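Local coordinates for uronate isomerase (PDB 2Q01) that interconverts D-glucuronate and D-fructuronate, and likewise galacturonate and tagaturonate, as a uronate isomerase of the metallo-dependent hydrolase superfamily, at the interface of chains A and B. Coordinates in Å, arbitrary orientation; residue numbers count along the deposited sequence, not the author numbering. Chains: chain A/B, Uronate isomerase.

Three patches join chain A to chain B. Contacts 1 and 3 are neighbours, the centres of their C-alpha atoms about 11 Å apart, whereas contact 2 lies about 21 Å from contact 1 and 23 Å from contact 3. Helix 366-375 of chain A supplies A:Arg369 to contact 3 and A:Leu374 to contact 1, and B:Met334 directly follows strand 332-333, which serves contact 1. A shift of that helix would probably be felt at both. The deposited assembly holds three copies, and the joint between these two is not an exact two-fold; the coordinates alone do not prove it biological.

Contact 1: the interface of chains A and B. Residues chain A 339-340, 343, 374; chain B 313, 316, 332-333.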
# COMPACT_ATOMS: atom_id res chain seq x y z
N VAL A 339 5.89 -0.81 15.38
CA VAL A 339 5.11 -1.42 16.47
C VAL A 339 6.00 -2.07 17.54
O VAL A 339 5.87 -1.75 18.72
CB VAL A 339 4.04 -2.44 15.95
CG1 VAL A 339 3.13 -2.93 17.06
CG2 VAL A 339 3.19 -1.81 14.87
N ASP A 340 6.91 -2.94 17.12
CA ASP A 340 7.85 -3.58 18.04
C ASP A 340 9.00 -2.65 18.37
O ASP A 340 9.54 -2.68 19.48
CB ASP A 340 8.41 -4.88 17.44
CG ASP A 340 7.42 -6.02 17.48
OD1 ASP A 340 7.34 -6.76 16.48
OD2 ASP A 340 6.71 -6.16 18.50
N LYS A 343 8.17 0.21 21.00
CA LYS A 343 7.64 -0.35 22.25
C LYS A 343 8.51 -0.18 23.52
O LYS A 343 7.96 0.19 24.56
CB LYS A 343 7.17 -1.81 22.06
CG LYS A 343 6.21 -2.29 23.15
CD LYS A 343 5.66 -3.69 22.88
CE LYS A 343 4.80 -4.13 24.07
NZ LYS A 343 4.39 -5.55 24.04
N LEU A 374 -0.85 3.96 16.27
CA LEU A 374 0.04 4.36 17.36
C LEU A 374 -0.21 5.80 17.81
O LEU A 374 -0.39 6.05 19.00
CB LEU A 374 1.52 4.17 16.98
CG LEU A 374 2.12 2.75 16.94
CD1 LEU A 374 3.56 2.80 16.48
CD2 LEU A 374 2.01 2.03 18.29
N HIS B 313 -1.23 -6.98 17.38
CA HIS B 313 -0.34 -6.88 18.53
C HIS B 313 -1.17 -6.40 19.70
O HIS B 313 -1.30 -5.19 19.92
CB HIS B 313 0.76 -5.86 18.26
CG HIS B 313 1.92 -5.94 19.21
ND1 HIS B 313 1.80 -5.66 20.55
CD2 HIS B 313 3.22 -6.24 19.00
CE1 HIS B 313 2.97 -5.80 21.14
NE2 HIS B 313 3.85 -6.15 20.22
N HIS B 316 -0.47 -3.54 23.59
CA HIS B 316 0.78 -2.86 23.25
C HIS B 316 1.24 -1.91 24.36
O HIS B 316 2.43 -1.78 24.62
CB HIS B 316 0.61 -2.12 21.93
CG HIS B 316 1.89 -1.62 21.34
ND1 HIS B 316 2.39 -0.36 21.61
CD2 HIS B 316 2.77 -2.20 20.49
CE1 HIS B 316 3.52 -0.19 20.95
NE2 HIS B 316 3.77 -1.30 20.26
N ILE B 332 -2.51 -2.82 18.32
CA ILE B 332 -1.97 -2.22 17.11
C ILE B 332 -1.76 -3.31 16.05
O ILE B 332 -1.29 -4.39 16.38
CB ILE B 332 -0.61 -1.49 17.41
CG1 ILE B 332 -0.67 -0.65 18.70
CG2 ILE B 332 -0.15 -0.63 16.24
CD1 ILE B 332 -1.68 0.53 18.70
N PRO B 333 -2.16 -3.05 14.79
CA PRO B 333 -1.92 -4.01 13.70
C PRO B 333 -0.45 -4.30 13.44
O PRO B 333 0.41 -3.45 13.67
CB PRO B 333 -2.51 -3.31 12.48
CG PRO B 333 -3.50 -2.37 13.02
CD PRO B 333 -2.91 -1.88 14.30
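With CG anti to its backbone N (chi1 -168°) and its ring turned nearly square to the CA-CB bond (chi2 -91°), B:His316 brings NE2 to the main-chain carbonyl of A:Val339. The bond is short, 2.6 Å from NE2 of B:His316 to O of A:Val339, and almost straight at 178°. The oxygen lies in the imidazole plane, while the nitrogen is tilted from the carbonyl plane. Histidine suits this place because one flat ring can donate an N-H at its edge and still offer carbon surface for packing. A:Val339 uses that surface: CG1 rests 3.5 Å from CD2 of B:His316, and its other branch, CG2, meets CG2 of B:Ile332 at 3.8 Å. A:Lys343, extended beyond CG, slides past B:His316 with CG over one face, toward the rim. The amine NZ of A:Lys343 arrives in plane at the edge of the B:His313 ring, 3.2 Å from CE1. The long aliphatic stem of lysine thus packs while its polar tip reaches onward. B:His313 in turn lies against CD2 of B:His316, and its NE2 makes a weak bond to OD2 of A:Asp340, 3.3 Å away. CD2 of A:Leu374 touches both B:His316 and B:Ile332. In the fold, A:Val339 and A:Asp340 belong to the loop before helix 343-349, which A:Lys343 opens, and A:Leu374 to the end of helix 366-375; they face strands 312-313 and 332-333 of chain B and the loop carrying B:His316.

Contact 2: the interface of chains A and B. Residues chain A 408, 410; chain B 76, 108-109, 111.
A:Tyr410 occupies a loop (phi -90°, psi 0°) and turns its carbonyl toward B:Gln76, while its ring faces B:Tyr108 and B:Leu109 on the 3-10 helix 107-110. The amide nitrogen NE2 of B:Gln76 gives a hydrogen bond to O of A:Tyr410 at 2.8 Å. It comes from above the carbonyl plane, and the bond is bent. A bend at chi2 swings the glutamine amide to this backbone oxygen, a task for which a long side chain with an amide donor is well suited. The phenol ring of A:Tyr410 then reaches across chain B. The CD2-CE2 edge of B:Tyr108 points into the face of A:Tyr410, CE2 of B:Tyr108 lying 4.0 Å above its plane and over the centre; the two rings stand 77° apart, an edge-to-face pair. Next to it, the CD1 methyl of B:Leu109 packs 3.6 Å from CD1 of A:Tyr410, providing apolar surface where the ring joins its CB. At the far tip, NH2 of B:Arg111 comes within 3.2 Å of the phenol OH of A:Tyr410, a polar approach rather than an established hydrogen bond. The B:Arg111 guanidinium has one face against CB of B:Tyr108. A:Gly408, with a positive phi, takes a turn that glycine adopts easily just after helix 393-407. A:Asn411, next along the loop, belongs to a potassium site, though the ion may come from the solutions used. By planting one aromatic residue on its neighbour, the site probably anchors this chain A loop to chain B.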
# COMPACT_ATOMS: atom_id res chain seq x y z
N GLY A 408 -6.89 11.11 13.23
CA GLY A 408 -7.51 12.43 13.18
C GLY A 408 -6.55 13.49 12.66
O GLY A 408 -5.42 13.18 12.27
N TYR A 410 -5.76 16.19 14.56
CA TYR A 410 -5.14 16.81 15.73
C TYR A 410 -4.01 15.95 16.30
O TYR A 410 -3.37 16.33 17.29
CB TYR A 410 -6.20 17.17 16.78
CG TYR A 410 -7.26 18.11 16.23
CD1 TYR A 410 -8.51 17.64 15.83
CD2 TYR A 410 -6.99 19.47 16.07
CE1 TYR A 410 -9.48 18.50 15.31
CE2 TYR A 410 -7.95 20.35 15.56
CZ TYR A 410 -9.19 19.85 15.18
OH TYR A 410 -10.13 20.72 14.67
N GLN B 76 -5.01 12.34 23.45
CA GLN B 76 -4.89 13.79 23.49
C GLN B 76 -4.73 14.35 24.91
O GLN B 76 -4.79 15.56 25.12
CB GLN B 76 -6.07 14.43 22.76
CG GLN B 76 -5.96 14.36 21.24
CD GLN B 76 -5.13 15.48 20.65
OE1 GLN B 76 -5.19 16.63 21.09
NE2 GLN B 76 -4.35 15.16 19.63
N TYR B 108 -14.81 17.47 18.73
CA TYR B 108 -14.13 18.02 17.54
C TYR B 108 -12.96 17.15 17.03
O TYR B 108 -12.60 17.20 15.86
CB TYR B 108 -13.64 19.45 17.82
CG TYR B 108 -12.46 19.54 18.77
CD1 TYR B 108 -12.64 19.49 20.15
CD2 TYR B 108 -11.15 19.67 18.29
CE1 TYR B 108 -11.57 19.57 21.02
CE2 TYR B 108 -10.07 19.76 19.16
CZ TYR B 108 -10.29 19.70 20.53
OH TYR B 108 -9.24 19.77 21.41
N LEU B 109 -12.38 16.35 17.92
CA LEU B 109 -11.26 15.49 17.57
C LEU B 109 -11.64 14.51 16.45
O LEU B 109 -10.80 14.13 15.64
CB LEU B 109 -10.77 14.72 18.79
CG LEU B 109 -9.52 15.28 19.48
CD1 LEU B 109 -9.39 16.77 19.23
CD2 LEU B 109 -9.56 14.98 20.98
N ARG B 111 -13.37 14.84 13.79
CA ARG B 111 -13.52 15.40 12.44
C ARG B 111 -12.72 14.58 11.43
O ARG B 111 -11.50 14.46 11.53
CB ARG B 111 -13.06 16.87 12.41
CG ARG B 111 -14.07 17.84 12.98
CD ARG B 111 -13.46 19.21 13.23
NE ARG B 111 -14.34 20.05 14.05
CZ ARG B 111 -14.10 21.32 14.37
NH1 ARG B 111 -14.96 21.98 15.12
NH2 ARG B 111 -13.00 21.93 13.94

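Contact 3: the interface of chains A and B. Residues chain A 365, 369; chain B 334-335, 362-363, 365.
A:Arg369 and B:Asp363 form a salt bridge between two copies of this metallo-dependent hydrolase superfamily enzyme. NE of A:Arg369 donates to the carboxylate OD1 of B:Asp363 at 2.8 Å, nearly straight at 169°. OD1 lies in the guanidinium plane, but the carboxylate stands almost square to it, 86° between planes, and its oxygen is met from above. Arginine suits the place because its long chain, bent at chi3 (-58°), can present the inner NE rather than the tip. CD of A:Arg369 passes 3.7 Å from the backbone N of B:Arg335, whose own side chain is poorly ordered. A leucine in place of A:Arg369 would probably leave the B:Asp363 carboxylate without its charged mate across the interface. The two threonines also touch, CB of A:Thr365 lying 3.6 Å from CG2 of B:Thr365; threonine supplies both the methyl for this meeting and the hydroxyl turned to its own chain. Behind the salt bridge, the hydroxyl OG1 of B:Thr365 donates to the same OD1 of B:Asp363 from the opposite face, 2.8 Å away, helping to fix the carboxylate's rotation. On the chain A side, the carbonyl O of A:Thr365 sits 3.4 Å above the A:Arg369 guanidinium plane, over its centre, and OG1 of A:Thr365 receives a weak bond from NH2 of A:Arg369.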
# COMPACT_ATOMS: atom_id res chain seq x y z
N THR A 365 3.13 2.30 3.63
CA THR A 365 2.35 1.14 4.08
C THR A 365 2.14 1.11 5.60
O THR A 365 1.26 0.42 6.10
CB THR A 365 2.95 -0.20 3.59
OG1 THR A 365 4.14 -0.51 4.31
CG2 THR A 365 3.28 -0.11 2.12
N ARG A 369 -1.56 1.15 8.89
CA ARG A 369 -1.29 -0.06 9.65
C ARG A 369 -0.70 0.23 11.03
O ARG A 369 -1.14 -0.35 12.01
CB ARG A 369 -0.35 -0.98 8.88
CG ARG A 369 -0.44 -2.44 9.31
CD ARG A 369 0.87 -3.20 9.12
NE ARG A 369 1.35 -3.18 7.73
CZ ARG A 369 2.50 -2.65 7.33
NH1 ARG A 369 3.34 -2.10 8.20
NH2 ARG A 369 2.83 -2.69 6.05
N MET B 334 -0.19 -5.51 12.96
CA MET B 334 1.15 -5.96 12.58
C MET B 334 1.18 -6.29 11.10
O MET B 334 0.13 -6.59 10.52
CB MET B 334 1.53 -7.22 13.35
CG MET B 334 1.70 -7.05 14.84
SD MET B 334 2.31 -8.55 15.61
CE MET B 334 0.86 -9.59 15.59
N ARG B 335 2.37 -6.25 10.52
CA ARG B 335 2.62 -6.74 9.17
C ARG B 335 2.30 -8.23 9.17
O ARG B 335 2.81 -8.98 10.01
CB ARG B 335 4.08 -6.46 8.81
CG ARG B 335 4.62 -7.17 7.58
CD ARG B 335 6.01 -6.64 7.24
NE ARG B 335 6.85 -6.50 8.44
CZ ARG B 335 7.92 -5.71 8.54
NH1 ARG B 335 8.30 -4.96 7.51
NH2 ARG B 335 8.60 -5.67 9.67
N LEU B 362 -5.53 -6.97 8.91
CA LEU B 362 -5.29 -5.65 9.47
C LEU B 362 -4.21 -4.97 8.63
O LEU B 362 -3.88 -3.81 8.83
CB LEU B 362 -4.84 -5.78 10.92
CG LEU B 362 -5.72 -5.30 12.08
CD1 LEU B 362 -7.15 -5.07 11.67
CD2 LEU B 362 -5.62 -6.25 13.28
N ASP B 363 -3.69 -5.74 7.68
CA ASP B 363 -2.63 -5.30 6.79
C ASP B 363 -3.18 -5.16 5.37
O ASP B 363 -3.22 -6.14 4.61
CB ASP B 363 -1.49 -6.32 6.84
CG ASP B 363 -0.21 -5.81 6.22
OD1 ASP B 363 -0.13 -4.61 5.87
OD2 ASP B 363 0.73 -6.62 6.07
N THR B 365 -2.04 -4.07 2.73
CA THR B 365 -1.07 -4.35 1.67
C THR B 365 -1.18 -5.78 1.12
O THR B 365 -0.68 -6.07 0.03
CB THR B 365 0.36 -4.06 2.15
OG1 THR B 365 0.72 -4.96 3.20
CG2 THR B 365 0.43 -2.63 2.68